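Local coordinates for protein SAM-dependent methyltransferase (Anabaena variabilis ATCC 29413, PDB 3GGD) that probably transfers methyl groups from S-adenosyl-L-methionine to a substrate not yet identified, and is held here with the demethylated product S-adenosyl-L-homocysteine, at residues Trp23-Val28 against Leu186-Glu191; Val33-Asn38 against Tyr129-Phe134; Leu60-Cys65 against Thr69-Leu74; Phe221-Lys226 against Asn231-Pro236. One frame throughout, in Å; residues are numbered along the deposited sequence. Where two conformers were deposited one is given.

All four contacts belong to one class I methyltransferase fold, whose mixed sheet carries the strand order 3-2-1-4-5-7-6. Contact 3 lies within the loop of chain that contact 2 closes, and contact 2 within that of contact 1; contact 4 follows later, between strands 211-217 and 237-244. Contacts 2 and 3, centres about 10 Å apart, sit on the neighbouring strands 127-131 and 60-63, and together they grip the amino acid end of S-adenosyl-L-homocysteine. Contact 1, at the surface and about 14 Å from contact 2 between centres, brings Trp23 of helix 15-29 to the ribose. Contact 4, its centre about 12 Å from that of contact 2, backs the pocket through Phe221, which touches Arg131 and Trp35.

Contact 1: Trp23-Val28 against Leu186-Glu191; sequences WNKTLV and LLLVME. With SAH (S-adenosyl-L-homocysteine), chain E.
Lys25 reaches from helix 15-29 to helix 184-190, where Lys25 NZ gives a hydrogen bond of 2.8 Å to Leu188 O. This lysine-to-backbone-carbonyl bond joins the two helices on the surface of a class I methyltransferase fold. The ammonium lies in the carbonyl plane, on a lone pair, at a C=O...N angle of 137°. A long, flexible side chain suits the place: it is bent at chi3 (70°), which swings NZ round to the carbonyl, and a methyl of Leu188, CD2, lies 4.2 Å from Lys25 NZ. His192 NE2, a little further along the chain, is a second partner of NZ, while Leu188 packs on Pro32. Two residues earlier on helix 15-29, and so on another side of it, Trp23 faces the ligand pocket, among Ser89, Ala90 and Ile93 of helix 88-97. A leucine in place of Trp23 would probably leave the ribose hydroxyls without their indole donor and open a gap against helix 88-97. The ribose meets the indole at its edge, and Trp23 NE1 gives its N-H to O3' of S-adenosyl-L-homocysteine at 3.0 Å, with a longer, weak bond to O2' of the same ribose at 3.2 Å.

Contact 2: Val33-Asn38 against Tyr129-Phe134; sequences VLWDAN and YMRTGF. With SAH (S-adenosyl-L-homocysteine), chain E; EDO (1,2-ethanediol), chain K; EDO (1,2-ethanediol), chain L.
Arg131 crosses to Trp35, in the type I turn from Val33 to Asp36, as a nearly straight rod. CB, CG and CD run past the ligand's carboxylate, Arg131 CD coming within 3.3 Å of S-adenosyl-L-homocysteine (SAH) OXT. With CG anti to the backbone N (chi1 -177°) and the chain extended to NE, the guanidinium is carried out to the opposing loop. Arg131 NE donates to O2 of an ethanediol, probably from the crystallisation liquor, at 2.8 Å. Arg131 NH1 gives one hydrogen bond of 2.9 Å to SAH OXT and another of 2.8 Å to Trp35 O, which lies 6° out of the guanidinium plane. Arginine suits this C-terminal end of strand 127-131, fourth strand of the Rossmann-like sheet, because its flat, charged tip can bind carboxylate and backbone at once. Arg131 NH2 gives a nearly straight bond of 3.0 Å to O1 of the same ethanediol, adds a weak one to Trp35 O and touches Ala37 CB. The Trp35 indole itself is layered between Val33 CG1 and SAH SD, the sulfur 3.3 Å from Trp35 CE2. Arg131 O accepts SAH N at 2.8 Å and, from above its carbonyl plane, the hydroxyl of Thr132.

Contact 3: Leu60-Cys65 against Thr69-Leu74; sequences LIDFAC and TQTKFL. With SAH (S-adenosyl-L-homocysteine), chain E.
Strand 60-63 and helix 69-77 open the first beta-alpha-beta unit of this Rossmann-like fold, and the loop between them is the glycine-rich turn that class I methyltransferases use to cradle their ligand. The short strand and helix segments run nearly antiparallel, at 166° with axes 9.5 Å apart. At the centre Thr71 OG1 donates to Asp62 OD2 at 2.6 Å, meeting the oxygen from above the carboxylate plane, 36° out of it. Threonine suits the spot because it is small and two-sided: its hydroxyl, held beside the backbone N (chi1 -40°), faces the acid, and Thr71 OG1 also packs on Cys65 CB at 3.5 Å, while CG2 touches Asp62 CB. Further along the strand, away from the ligand, Leu60 CD2 and Leu74 CD1 meet at 4.1 Å, their side chains crossing at about a right angle. Replacing Thr71 by a valine is likely to leave the buried Asp62 OD2 without its hydroxyl donor. On the pocket side, Ala64 O accepts the S-adenosyl-L-homocysteine amino group, N, at 2.7 Å, and a water links Cys65 O to Gln70 N. The hydrogen bond from Thr71 probably stabilises the carboxylate form of Asp62, offsetting in part the cost of burying it.

Contact 4: Phe221-Lys226 against Asn231-Pro236; sequences FQSIHK and NYATPP. With EDO (1,2-ethanediol), chain L; EDO (1,2-ethanediol), chain P.
Ser223 and Ala233 form the tight heart of this contact between two extended arms of one loop, which a single beta bridge joins at Lys226 and Tyr232. Ser223 OG donates to Ala233 O at 2.7 Å and accepts from His225 N, closing an ST turn; a small hydroxyl suits a place where one atom must serve both arms. Its chi1 of 87° tucks OG against the neighbouring backbone. Ala233 N returns a bond of 2.7 Å to His225 O, nearly along the C=O axis, and its small methyl leaves room for the His225 ring, whose edge it meets at CD2. At the other end Phe221 N binds Pro235 O at 2.8 Å, and Phe221 CB rests on Pro235 CG. Toward solvent the fit loosens. Lys226 lies alongside Tyr232, Lys226 CG 3.6 Å from Tyr232 CE1, and Lys226 NZ makes a weak bond of 3.2 Å to Tyr232 OH. Thr234 CG2 lies beside the Gln222 amide, whose OE1 is bound by Arg41; Arg41 also makes a cation-pi contact with Tyr232. The loop links strands 211-217 and 237-244: Pro235 packs on Phe171 of helix 168-179 and, with Phe221, on Leu164 of strand 158-164, while His225 is bound by Glu185 of helix 184-190.

Contact 1: Trp23-Val28 against Leu186-Glu191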
# COMPACT_ATOMS: atom_id res chain seq x y z
N TRP A 23 -8.14 -11.52 -2.55
CA TRP A 23 -6.95 -12.12 -3.14
C TRP A 23 -7.18 -13.55 -3.51
O TRP A 23 -6.71 -14.00 -4.55
CB TRP A 23 -5.75 -11.97 -2.23
CG TRP A 23 -5.07 -10.63 -2.31
CD1 TRP A 23 -4.91 -9.72 -1.29
CD2 TRP A 23 -4.42 -10.06 -3.45
NE1 TRP A 23 -4.20 -8.65 -1.73
CE2 TRP A 23 -3.90 -8.82 -3.06
CE3 TRP A 23 -4.22 -10.48 -4.78
CZ2 TRP A 23 -3.17 -8.00 -3.91
CZ3 TRP A 23 -3.52 -9.65 -5.66
CH2 TRP A 23 -2.99 -8.44 -5.22
N ASN A 24 -7.94 -14.27 -2.71
CA ASN A 24 -8.24 -15.65 -3.10
C ASN A 24 -9.10 -15.71 -4.40
O ASN A 24 -8.89 -16.57 -5.27
CB ASN A 24 -8.92 -16.43 -2.00
CG ASN A 24 -8.89 -17.94 -2.27
OD1 ASN A 24 -9.92 -18.52 -2.56
ND2 ASN A 24 -7.72 -18.54 -2.24
N LYS A 25 -10.05 -14.79 -4.51
CA LYS A 25 -10.84 -14.70 -5.73
C LYS A 25 -9.94 -14.37 -6.91
O LYS A 25 -10.08 -14.94 -8.00
CB LYS A 25 -11.94 -13.65 -5.60
CG LYS A 25 -12.64 -13.41 -6.91
CD LYS A 25 -13.40 -12.17 -6.97
CE LYS A 25 -12.57 -10.94 -7.00
NZ LYS A 25 -13.56 -9.89 -6.55
N THR A 26 -9.02 -13.43 -6.70
CA THR A 26 -8.04 -13.05 -7.72
C THR A 26 -7.14 -14.22 -8.14
O THR A 26 -6.97 -14.47 -9.34
CB THR A 26 -7.25 -11.85 -7.23
OG1 THR A 26 -8.18 -10.81 -6.93
CG2 THR A 26 -6.21 -11.40 -8.25
N LEU A 27 -6.61 -14.95 -7.15
CA LEU A 27 -5.79 -16.14 -7.36
C LEU A 27 -6.54 -17.22 -8.13
O LEU A 27 -6.05 -17.73 -9.15
CB LEU A 27 -5.33 -16.73 -6.02
CG LEU A 27 -4.61 -18.11 -5.97
CD1 LEU A 27 -3.31 -18.11 -6.79
CD2 LEU A 27 -4.33 -18.51 -4.52
N VAL A 28 -7.72 -17.59 -7.66
CA VAL A 28 -8.51 -18.61 -8.33
C VAL A 28 -8.89 -18.26 -9.77
O VAL A 28 -8.77 -19.09 -10.71
CB VAL A 28 -9.78 -18.96 -7.55
CG1 VAL A 28 -10.71 -19.92 -8.37
CG2 VAL A 28 -9.41 -19.60 -6.18
N LEU A 186 -12.23 -1.57 -9.94
CA LEU A 186 -12.50 -1.05 -8.59
C LEU A 186 -13.68 -1.83 -8.01
O LEU A 186 -13.67 -2.21 -6.85
CB LEU A 186 -12.82 0.44 -8.61
CG LEU A 186 -13.22 1.09 -7.25
CD1 LEU A 186 -12.13 0.93 -6.16
CD2 LEU A 186 -13.59 2.55 -7.45
N LEU A 187 -14.69 -2.07 -8.83
CA LEU A 187 -15.82 -2.85 -8.37
C LEU A 187 -15.35 -4.23 -7.87
O LEU A 187 -15.89 -4.76 -6.88
CB LEU A 187 -16.89 -2.94 -9.46
CG LEU A 187 -17.67 -1.65 -9.72
CD1 LEU A 187 -18.62 -1.78 -10.94
CD2 LEU A 187 -18.46 -1.20 -8.43
N LEU A 188 -14.33 -4.79 -8.53
CA LEU A 188 -13.78 -6.08 -8.11
C LEU A 188 -13.28 -6.11 -6.68
O LEU A 188 -13.33 -7.16 -6.02
CB LEU A 188 -12.66 -6.58 -9.04
CG LEU A 188 -13.12 -7.05 -10.43
CD1 LEU A 188 -11.92 -7.43 -11.32
CD2 LEU A 188 -14.13 -8.19 -10.37
N VAL A 189 -12.76 -4.98 -6.19
CA VAL A 189 -12.29 -4.90 -4.80
C VAL A 189 -13.48 -4.63 -3.88
O VAL A 189 -13.63 -5.26 -2.83
CB VAL A 189 -11.22 -3.77 -4.54
CG1 VAL A 189 -10.32 -4.13 -3.32
CG2 VAL A 189 -10.38 -3.49 -5.78
N MSE A 190 -14.32 -3.68 -4.27
CA MSE A 190 -15.47 -3.26 -3.44
C MSE A 190 -16.49 -4.36 -3.20
O MSE A 190 -17.26 -4.34 -2.25
CB MSE A 190 -16.17 -2.06 -4.09
CG MSE A 190 -15.25 -0.81 -4.14
SE MSE A 190 -16.15 0.66 -5.13
CE MSE A 190 -17.98 0.68 -4.43
N GLU A 191 -16.48 -5.33 -4.09
CA GLU A 191 -17.29 -6.54 -3.93
C GLU A 191 -17.08 -7.14 -2.54
O GLU A 191 -17.96 -7.77 -2.00
CB GLU A 191 -16.87 -7.49 -5.07
CG GLU A 191 -17.68 -8.61 -5.34
CD GLU A 191 -19.10 -8.24 -5.79
OE1 GLU A 191 -19.24 -7.46 -6.77
OE2 GLU A 191 -20.07 -8.77 -5.19
N SAH E . 1.50 -2.46 -2.20
CA SAH E . 0.84 -3.37 -3.18
CB SAH E . -0.62 -3.70 -2.83
CG SAH E . -1.63 -2.55 -2.64
SD SAH E . -3.31 -3.12 -2.35
C SAH E . 0.92 -2.81 -4.59
O SAH E . 0.79 -3.58 -5.58
OXT SAH E . 1.07 -1.60 -4.78
C5' SAH E . -3.37 -3.07 -0.58
C4' SAH E . -2.67 -4.29 0.09
O4' SAH E . -2.73 -4.16 1.53
C3' SAH E . -3.27 -5.67 -0.20
O3' SAH E . -2.31 -6.60 -0.68
C2' SAH E . -3.80 -6.15 1.15
O2' SAH E . -3.90 -7.58 1.32
C1' SAH E . -2.87 -5.45 2.11
N9 SAH E . -3.39 -5.35 3.48
C8 SAH E . -4.67 -5.02 3.80
N7 SAH E . -4.82 -4.99 5.13
C5 SAH E . -3.61 -5.32 5.67
C6 SAH E . -3.11 -5.53 7.03
N6 SAH E . -4.01 -5.35 8.02
N1 SAH E . -1.84 -5.90 7.23
C2 SAH E . -1.00 -6.09 6.17
N3 SAH E . -1.41 -5.93 4.91
C4 SAH E . -2.68 -5.59 4.60

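Contact 2: Val33-Asn38 against Tyr129-Phe134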
# COMPACT_ATOMS: atom_id res chain seq x y z
N VAL A 33 -6.25 -6.56 -11.35
CA VAL A 33 -5.95 -5.96 -10.05
C VAL A 33 -5.73 -4.48 -10.30
O VAL A 33 -4.75 -4.06 -10.91
CB VAL A 33 -4.72 -6.65 -9.40
CG1 VAL A 33 -4.32 -5.96 -8.09
CG2 VAL A 33 -5.01 -8.17 -9.21
N LEU A 34 -6.67 -3.69 -9.83
CA LEU A 34 -6.77 -2.27 -10.14
C LEU A 34 -5.46 -1.49 -10.03
O LEU A 34 -5.15 -0.67 -10.89
CB LEU A 34 -7.82 -1.62 -9.20
CG LEU A 34 -7.99 -0.10 -9.25
CD1 LEU A 34 -8.62 0.28 -10.58
CD2 LEU A 34 -8.84 0.39 -8.04
N TRP A 35 -4.73 -1.70 -8.94
CA TRP A 35 -3.52 -0.92 -8.66
C TRP A 35 -2.23 -1.53 -9.22
O TRP A 35 -1.15 -0.94 -9.07
CB TRP A 35 -3.33 -0.78 -7.15
CG TRP A 35 -3.40 -2.11 -6.48
CD1 TRP A 35 -2.39 -3.02 -6.34
CD2 TRP A 35 -4.57 -2.71 -5.92
NE1 TRP A 35 -2.88 -4.16 -5.71
CE2 TRP A 35 -4.21 -3.99 -5.45
CE3 TRP A 35 -5.89 -2.28 -5.78
CZ2 TRP A 35 -5.13 -4.84 -4.82
CZ3 TRP A 35 -6.80 -3.12 -5.16
CH2 TRP A 35 -6.41 -4.39 -4.70
N ASP A 36 -2.33 -2.66 -9.91
CA ASP A 36 -1.14 -3.44 -10.26
C ASP A 36 -0.53 -2.94 -11.59
O ASP A 36 -0.47 -3.65 -12.59
CB ASP A 36 -1.50 -4.93 -10.28
CG ASP A 36 -0.29 -5.85 -10.31
OD1 ASP A 36 0.82 -5.43 -9.89
OD2 ASP A 36 -0.47 -7.02 -10.71
N ALA A 37 -0.11 -1.68 -11.58
CA ALA A 37 0.52 -1.04 -12.73
C ALA A 37 1.93 -1.60 -12.97
O ALA A 37 2.59 -2.01 -12.05
CB ALA A 37 0.62 0.51 -12.48
N ASN A 38 2.38 -1.58 -14.22
CA ASN A 38 3.74 -1.97 -14.52
C ASN A 38 4.73 -1.08 -13.74
O ASN A 38 4.43 0.08 -13.45
CB ASN A 38 3.99 -1.91 -16.02
CG ASN A 38 3.67 -0.57 -16.61
OD1 ASN A 38 2.50 -0.15 -16.61
ND2 ASN A 38 4.68 0.11 -17.14
N TYR A 129 8.91 0.47 2.43
CA TYR A 129 8.23 0.94 1.24
C TYR A 129 6.78 0.48 1.37
O TYR A 129 6.51 -0.73 1.57
CB TYR A 129 8.84 0.30 -0.02
CG TYR A 129 8.09 0.60 -1.31
CD1 TYR A 129 8.28 1.79 -1.98
CD2 TYR A 129 7.19 -0.31 -1.84
CE1 TYR A 129 7.59 2.05 -3.19
CE2 TYR A 129 6.54 -0.08 -3.06
CZ TYR A 129 6.74 1.12 -3.73
OH TYR A 129 6.08 1.39 -4.92
N MSE A 130 5.85 1.42 1.28
CA MSE A 130 4.45 1.08 1.33
C MSE A 130 3.66 1.82 0.25
O MSE A 130 3.55 3.06 0.25
CB MSE A 130 3.86 1.39 2.71
CG MSE A 130 2.43 0.90 2.86
SE MSE A 130 1.79 1.16 4.75
CE MSE A 130 1.63 2.98 4.66
N ARG A 131 3.07 1.04 -0.65
CA ARG A 131 2.30 1.59 -1.76
C ARG A 131 0.81 1.23 -1.55
O ARG A 131 0.38 0.07 -1.70
CB ARG A 131 2.82 1.02 -3.09
CG ARG A 131 2.11 1.62 -4.31
CD ARG A 131 2.76 1.12 -5.63
NE ARG A 131 2.13 1.74 -6.80
CZ ARG A 131 1.15 1.19 -7.49
NH1 ARG A 131 0.68 0.01 -7.15
NH2 ARG A 131 0.66 1.82 -8.56
N THR A 132 0.05 2.25 -1.22
CA THR A 132 -1.36 2.17 -0.92
C THR A 132 -1.68 1.14 0.15
O THR A 132 -2.50 0.24 -0.04
CB THR A 132 -2.22 2.04 -2.18
OG1 THR A 132 -1.72 1.01 -3.05
CG2 THR A 132 -2.25 3.43 -2.93
N GLY A 133 -1.03 1.27 1.29
CA GLY A 133 -1.31 0.39 2.41
C GLY A 133 -2.17 1.01 3.49
O GLY A 133 -2.59 0.31 4.40
N PHE A 134 -2.50 2.30 3.37
CA PHE A 134 -3.17 3.00 4.48
C PHE A 134 -4.57 3.56 4.15
O PHE A 134 -5.47 3.55 5.01
CB PHE A 134 -2.28 4.17 4.91
CG PHE A 134 -2.01 4.25 6.42
CD1 PHE A 134 -3.03 4.19 7.34
CD2 PHE A 134 -0.73 4.47 6.89
CE1 PHE A 134 -2.77 4.29 8.70
CE2 PHE A 134 -0.46 4.57 8.27
CZ PHE A 134 -1.50 4.48 9.16
N SAH E . 1.50 -2.46 -2.20
CA SAH E . 0.84 -3.37 -3.18
CB SAH E . -0.62 -3.70 -2.83
CG SAH E . -1.63 -2.55 -2.64
SD SAH E . -3.31 -3.12 -2.35
C SAH E . 0.92 -2.81 -4.59
O SAH E . 0.79 -3.58 -5.58
OXT SAH E . 1.07 -1.60 -4.78
C5' SAH E . -3.37 -3.07 -0.58
C4' SAH E . -2.67 -4.29 0.09
O4' SAH E . -2.73 -4.16 1.53
C3' SAH E . -3.27 -5.67 -0.20
O3' SAH E . -2.31 -6.60 -0.68
C2' SAH E . -3.80 -6.15 1.15
O2' SAH E . -3.90 -7.58 1.32
C1' SAH E . -2.87 -5.45 2.11
N9 SAH E . -3.39 -5.35 3.48
C8 SAH E . -4.67 -5.02 3.80
N7 SAH E . -4.82 -4.99 5.13
C5 SAH E . -3.61 -5.32 5.67
C6 SAH E . -3.11 -5.53 7.03
N6 SAH E . -4.01 -5.35 8.02
N1 SAH E . -1.84 -5.90 7.23
C2 SAH E . -1.00 -6.09 6.17
N3 SAH E . -1.41 -5.93 4.91
C4 SAH E . -2.68 -5.59 4.60
C1 EDO K . 1.85 -5.24 -14.25
O1 EDO K . 3.09 -5.17 -14.95
C2 EDO K . 2.12 -6.22 -13.14
O2 EDO K . 1.29 -7.38 -13.26
C1 EDO L . 2.23 5.61 -8.61
O1 EDO L . 1.77 4.50 -9.39
C2 EDO L . 3.61 5.35 -7.94
O2 EDO L . 3.71 4.06 -7.24

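Contact 3: Leu60-Cys65 against Thr69-Leu74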
# COMPACT_ATOMS: atom_id res chain seq x y z
N LEU A 60 14.91 -4.02 3.96
CA LEU A 60 13.82 -3.26 3.38
C LEU A 60 12.55 -4.09 3.43
O LEU A 60 12.52 -5.19 2.88
CB LEU A 60 14.08 -2.88 1.92
CG LEU A 60 12.94 -2.08 1.24
CD1 LEU A 60 12.59 -0.74 1.94
CD2 LEU A 60 13.31 -1.81 -0.22
N ILE A 61 11.51 -3.53 4.06
CA ILE A 61 10.21 -4.15 4.06
C ILE A 61 9.30 -3.48 3.04
O ILE A 61 9.19 -2.26 3.02
CB ILE A 61 9.53 -4.06 5.46
CG1 ILE A 61 10.27 -4.97 6.48
CG2 ILE A 61 8.01 -4.41 5.35
CD1 ILE A 61 9.82 -4.74 7.98
N ASP A 62 8.70 -4.31 2.15
CA ASP A 62 7.57 -3.90 1.27
C ASP A 62 6.35 -4.25 2.08
O ASP A 62 5.97 -5.42 2.18
CB ASP A 62 7.56 -4.64 -0.08
CG ASP A 62 6.51 -4.11 -1.04
OD1 ASP A 62 5.62 -3.33 -0.63
OD2 ASP A 62 6.56 -4.49 -2.24
N PHE A 63 5.80 -3.25 2.75
CA PHE A 63 4.70 -3.45 3.68
C PHE A 63 3.36 -3.46 2.92
O PHE A 63 3.07 -2.49 2.22
CB PHE A 63 4.64 -2.32 4.73
CG PHE A 63 3.72 -2.66 5.83
CD1 PHE A 63 2.35 -2.52 5.67
CD2 PHE A 63 4.21 -3.28 6.97
CE1 PHE A 63 1.48 -2.91 6.65
CE2 PHE A 63 3.33 -3.70 7.98
CZ PHE A 63 1.96 -3.53 7.81
N ALA A 64 2.58 -4.54 3.06
CA ALA A 64 1.32 -4.71 2.28
C ALA A 64 1.69 -4.87 0.79
O ALA A 64 1.21 -4.16 -0.11
CB ALA A 64 0.28 -3.54 2.54
N CYS A 65 2.60 -5.79 0.55
CA CYS A 65 3.19 -6.00 -0.77
C CYS A 65 2.27 -6.60 -1.84
O CYS A 65 2.65 -6.68 -3.03
CB CYS A 65 4.44 -6.87 -0.62
SG CYS A 65 4.06 -8.57 -0.04
N THR A 69 4.50 -7.41 -7.29
CA THR A 69 4.97 -6.80 -8.52
C THR A 69 6.06 -5.78 -8.22
O THR A 69 7.08 -5.77 -8.88
CB THR A 69 3.85 -6.12 -9.28
OG1 THR A 69 2.79 -7.07 -9.53
CG2 THR A 69 4.37 -5.51 -10.62
N GLN A 70 5.86 -4.93 -7.20
CA GLN A 70 6.85 -3.88 -6.90
C GLN A 70 8.04 -4.43 -6.13
O GLN A 70 9.20 -3.94 -6.25
CB GLN A 70 6.20 -2.72 -6.14
CG GLN A 70 4.86 -2.18 -6.75
CD GLN A 70 4.92 -1.84 -8.25
OE1 GLN A 70 5.89 -1.25 -8.73
NE2 GLN A 70 3.85 -2.18 -9.00
N THR A 71 7.76 -5.45 -5.32
CA THR A 71 8.73 -6.13 -4.49
C THR A 71 9.86 -6.71 -5.31
O THR A 71 11.04 -6.56 -4.96
CB THR A 71 8.04 -7.27 -3.69
OG1 THR A 71 6.75 -6.84 -3.24
CG2 THR A 71 8.91 -7.72 -2.49
N LYS A 72 9.52 -7.36 -6.41
CA LYS A 72 10.54 -7.91 -7.30
C LYS A 72 11.54 -6.84 -7.80
O LYS A 72 12.76 -7.06 -7.82
CB LYS A 72 9.82 -8.56 -8.47
CG LYS A 72 10.71 -9.22 -9.58
CD LYS A 72 11.58 -10.33 -9.05
CE LYS A 72 12.18 -11.16 -10.21
NZ LYS A 72 13.23 -12.01 -9.62
N PHE A 73 11.03 -5.68 -8.21
CA PHE A 73 11.89 -4.60 -8.62
C PHE A 73 12.78 -4.13 -7.44
O PHE A 73 14.00 -3.97 -7.57
CB PHE A 73 11.05 -3.47 -9.25
CG PHE A 73 11.81 -2.20 -9.51
CD1 PHE A 73 12.06 -1.29 -8.47
CD2 PHE A 73 12.28 -1.91 -10.77
CE1 PHE A 73 12.75 -0.12 -8.70
CE2 PHE A 73 12.97 -0.72 -11.00
CZ PHE A 73 13.20 0.16 -9.97
N LEU A 74 12.18 -3.89 -6.29
CA LEU A 74 12.95 -3.47 -5.13
C LEU A 74 14.12 -4.44 -4.87
O LEU A 74 15.22 -4.02 -4.53
CB LEU A 74 12.04 -3.39 -3.88
CG LEU A 74 11.05 -2.23 -3.90
CD1 LEU A 74 10.08 -2.33 -2.70
CD2 LEU A 74 11.78 -0.83 -3.93
N SAH E . 1.50 -2.46 -2.20
CA SAH E . 0.84 -3.37 -3.18
CB SAH E . -0.62 -3.70 -2.83
CG SAH E . -1.63 -2.55 -2.64
SD SAH E . -3.31 -3.12 -2.35
C SAH E . 0.92 -2.81 -4.59
O SAH E . 0.79 -3.58 -5.58
OXT SAH E . 1.07 -1.60 -4.78
C5' SAH E . -3.37 -3.07 -0.58
C4' SAH E . -2.67 -4.29 0.09
O4' SAH E . -2.73 -4.16 1.53
C3' SAH E . -3.27 -5.67 -0.20
O3' SAH E . -2.31 -6.60 -0.68
C2' SAH E . -3.80 -6.15 1.15
O2' SAH E . -3.90 -7.58 1.32
C1' SAH E . -2.87 -5.45 2.11
N9 SAH E . -3.39 -5.35 3.48
C8 SAH E . -4.67 -5.02 3.80
N7 SAH E . -4.82 -4.99 5.13
C5 SAH E . -3.61 -5.32 5.67
C6 SAH E . -3.11 -5.53 7.03
N6 SAH E . -4.01 -5.35 8.02
N1 SAH E . -1.84 -5.90 7.23
C2 SAH E . -1.00 -6.09 6.17
N3 SAH E . -1.41 -5.93 4.91
C4 SAH E . -2.68 -5.59 4.60
O HOH W 1 3.71 -4.99 -5.06

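Contact 4: Phe221-Lys226 against Asn231-Pro236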
# COMPACT_ATOMS: atom_id res chain seq x y z
N PHE A 221 -1.53 8.65 -8.80
CA PHE A 221 -1.39 7.22 -8.52
C PHE A 221 -1.80 6.50 -9.78
O PHE A 221 -2.81 6.84 -10.38
CB PHE A 221 -2.26 6.78 -7.36
CG PHE A 221 -2.05 5.35 -6.99
CD1 PHE A 221 -0.97 4.98 -6.20
CD2 PHE A 221 -2.90 4.35 -7.46
CE1 PHE A 221 -0.75 3.64 -5.87
CE2 PHE A 221 -2.71 3.03 -7.12
CZ PHE A 221 -1.63 2.66 -6.33
N GLN A 222 -1.03 5.51 -10.20
CA GLN A 222 -1.33 4.83 -11.45
C GLN A 222 -2.10 3.53 -11.30
O GLN A 222 -1.66 2.61 -10.59
CB GLN A 222 -0.03 4.55 -12.18
CG GLN A 222 0.76 5.79 -12.45
CD GLN A 222 0.30 6.56 -13.67
OE1 GLN A 222 -0.17 5.98 -14.68
NE2 GLN A 222 0.48 7.88 -13.61
N SER A 223 -3.25 3.46 -11.96
CA SER A 223 -4.09 2.27 -11.98
C SER A 223 -3.99 1.61 -13.36
O SER A 223 -3.38 2.17 -14.26
CB SER A 223 -5.56 2.60 -11.68
OG SER A 223 -6.29 2.96 -12.83
N ILE A 224 -4.60 0.44 -13.52
CA ILE A 224 -4.59 -0.26 -14.80
C ILE A 224 -5.93 -0.06 -15.53
O ILE A 224 -6.16 -0.60 -16.61
CB ILE A 224 -4.33 -1.80 -14.64
CG1 ILE A 224 -5.51 -2.47 -13.89
CG2 ILE A 224 -3.03 -2.01 -13.94
CD1 ILE A 224 -5.64 -3.95 -14.11
N HIS A 225 -6.85 0.69 -14.93
CA HIS A 225 -8.11 0.95 -15.60
C HIS A 225 -7.95 1.95 -16.74
O HIS A 225 -7.54 3.10 -16.52
CB HIS A 225 -9.16 1.51 -14.66
CG HIS A 225 -10.47 1.76 -15.33
ND1 HIS A 225 -11.33 0.73 -15.67
CD2 HIS A 225 -11.03 2.90 -15.79
CE1 HIS A 225 -12.38 1.24 -16.29
NE2 HIS A 225 -12.22 2.55 -16.37
N LYS A 226 -8.34 1.52 -17.94
CA LYS A 226 -8.27 2.37 -19.12
C LYS A 226 -9.58 3.09 -19.36
O LYS A 226 -10.63 2.47 -19.44
CB LYS A 226 -7.99 1.53 -20.38
CG LYS A 226 -6.58 1.02 -20.48
CD LYS A 226 -6.26 0.54 -21.92
CE LYS A 226 -4.83 -0.13 -22.02
NZ LYS A 226 -4.63 -1.38 -21.14
N ASN A 231 -6.31 6.63 -22.13
CA ASN A 231 -5.48 6.89 -20.98
C ASN A 231 -5.90 6.08 -19.77
O ASN A 231 -7.04 5.66 -19.69
CB ASN A 231 -5.53 8.36 -20.63
CG ASN A 231 -4.98 9.20 -21.74
OD1 ASN A 231 -3.87 8.96 -22.19
ND2 ASN A 231 -5.76 10.17 -22.22
N TYR A 232 -4.97 5.86 -18.84
CA TYR A 232 -5.26 5.17 -17.60
C TYR A 232 -5.86 6.12 -16.57
O TYR A 232 -5.49 7.28 -16.51
CB TYR A 232 -4.01 4.56 -16.99
CG TYR A 232 -3.49 3.38 -17.73
CD1 TYR A 232 -4.13 2.17 -17.65
CD2 TYR A 232 -2.35 3.48 -18.51
CE1 TYR A 232 -3.66 1.08 -18.33
CE2 TYR A 232 -1.85 2.38 -19.20
CZ TYR A 232 -2.52 1.18 -19.10
OH TYR A 232 -2.07 0.07 -19.77
N ALA A 233 -6.76 5.60 -15.73
CA ALA A 233 -7.31 6.36 -14.60
C ALA A 233 -6.22 6.55 -13.55
O ALA A 233 -5.60 5.56 -13.08
CB ALA A 233 -8.53 5.68 -14.00
N THR A 234 -5.97 7.81 -13.21
CA THR A 234 -4.91 8.16 -12.27
C THR A 234 -5.45 9.07 -11.13
O THR A 234 -5.42 10.30 -11.24
CB THR A 234 -3.75 8.89 -12.97
OG1 THR A 234 -4.23 10.11 -13.54
CG2 THR A 234 -3.07 8.04 -14.06
N PRO A 235 -5.94 8.47 -10.05
CA PRO A 235 -6.41 9.28 -8.92
C PRO A 235 -5.29 10.08 -8.23
O PRO A 235 -4.10 9.75 -8.36
CB PRO A 235 -6.97 8.24 -7.95
CG PRO A 235 -6.29 6.94 -8.34
CD PRO A 235 -6.09 7.02 -9.82
N PRO A 236 -5.67 11.13 -7.49
CA PRO A 236 -4.66 11.96 -6.82
C PRO A 236 -3.98 11.21 -5.70
O PRO A 236 -4.63 10.43 -4.97
CB PRO A 236 -5.47 13.14 -6.29
CG PRO A 236 -6.89 12.65 -6.18
CD PRO A 236 -7.05 11.62 -7.27
C1 EDO L . 2.23 5.61 -8.61
O1 EDO L . 1.77 4.50 -9.39
C2 EDO L . 3.61 5.35 -7.94
O2 EDO L . 3.71 4.06 -7.24
C1 EDO P . -15.19 3.82 -17.27
O1 EDO P . -14.16 4.01 -18.27
C2 EDO P . -14.84 4.55 -15.98
O2 EDO P . -15.78 4.37 -14.89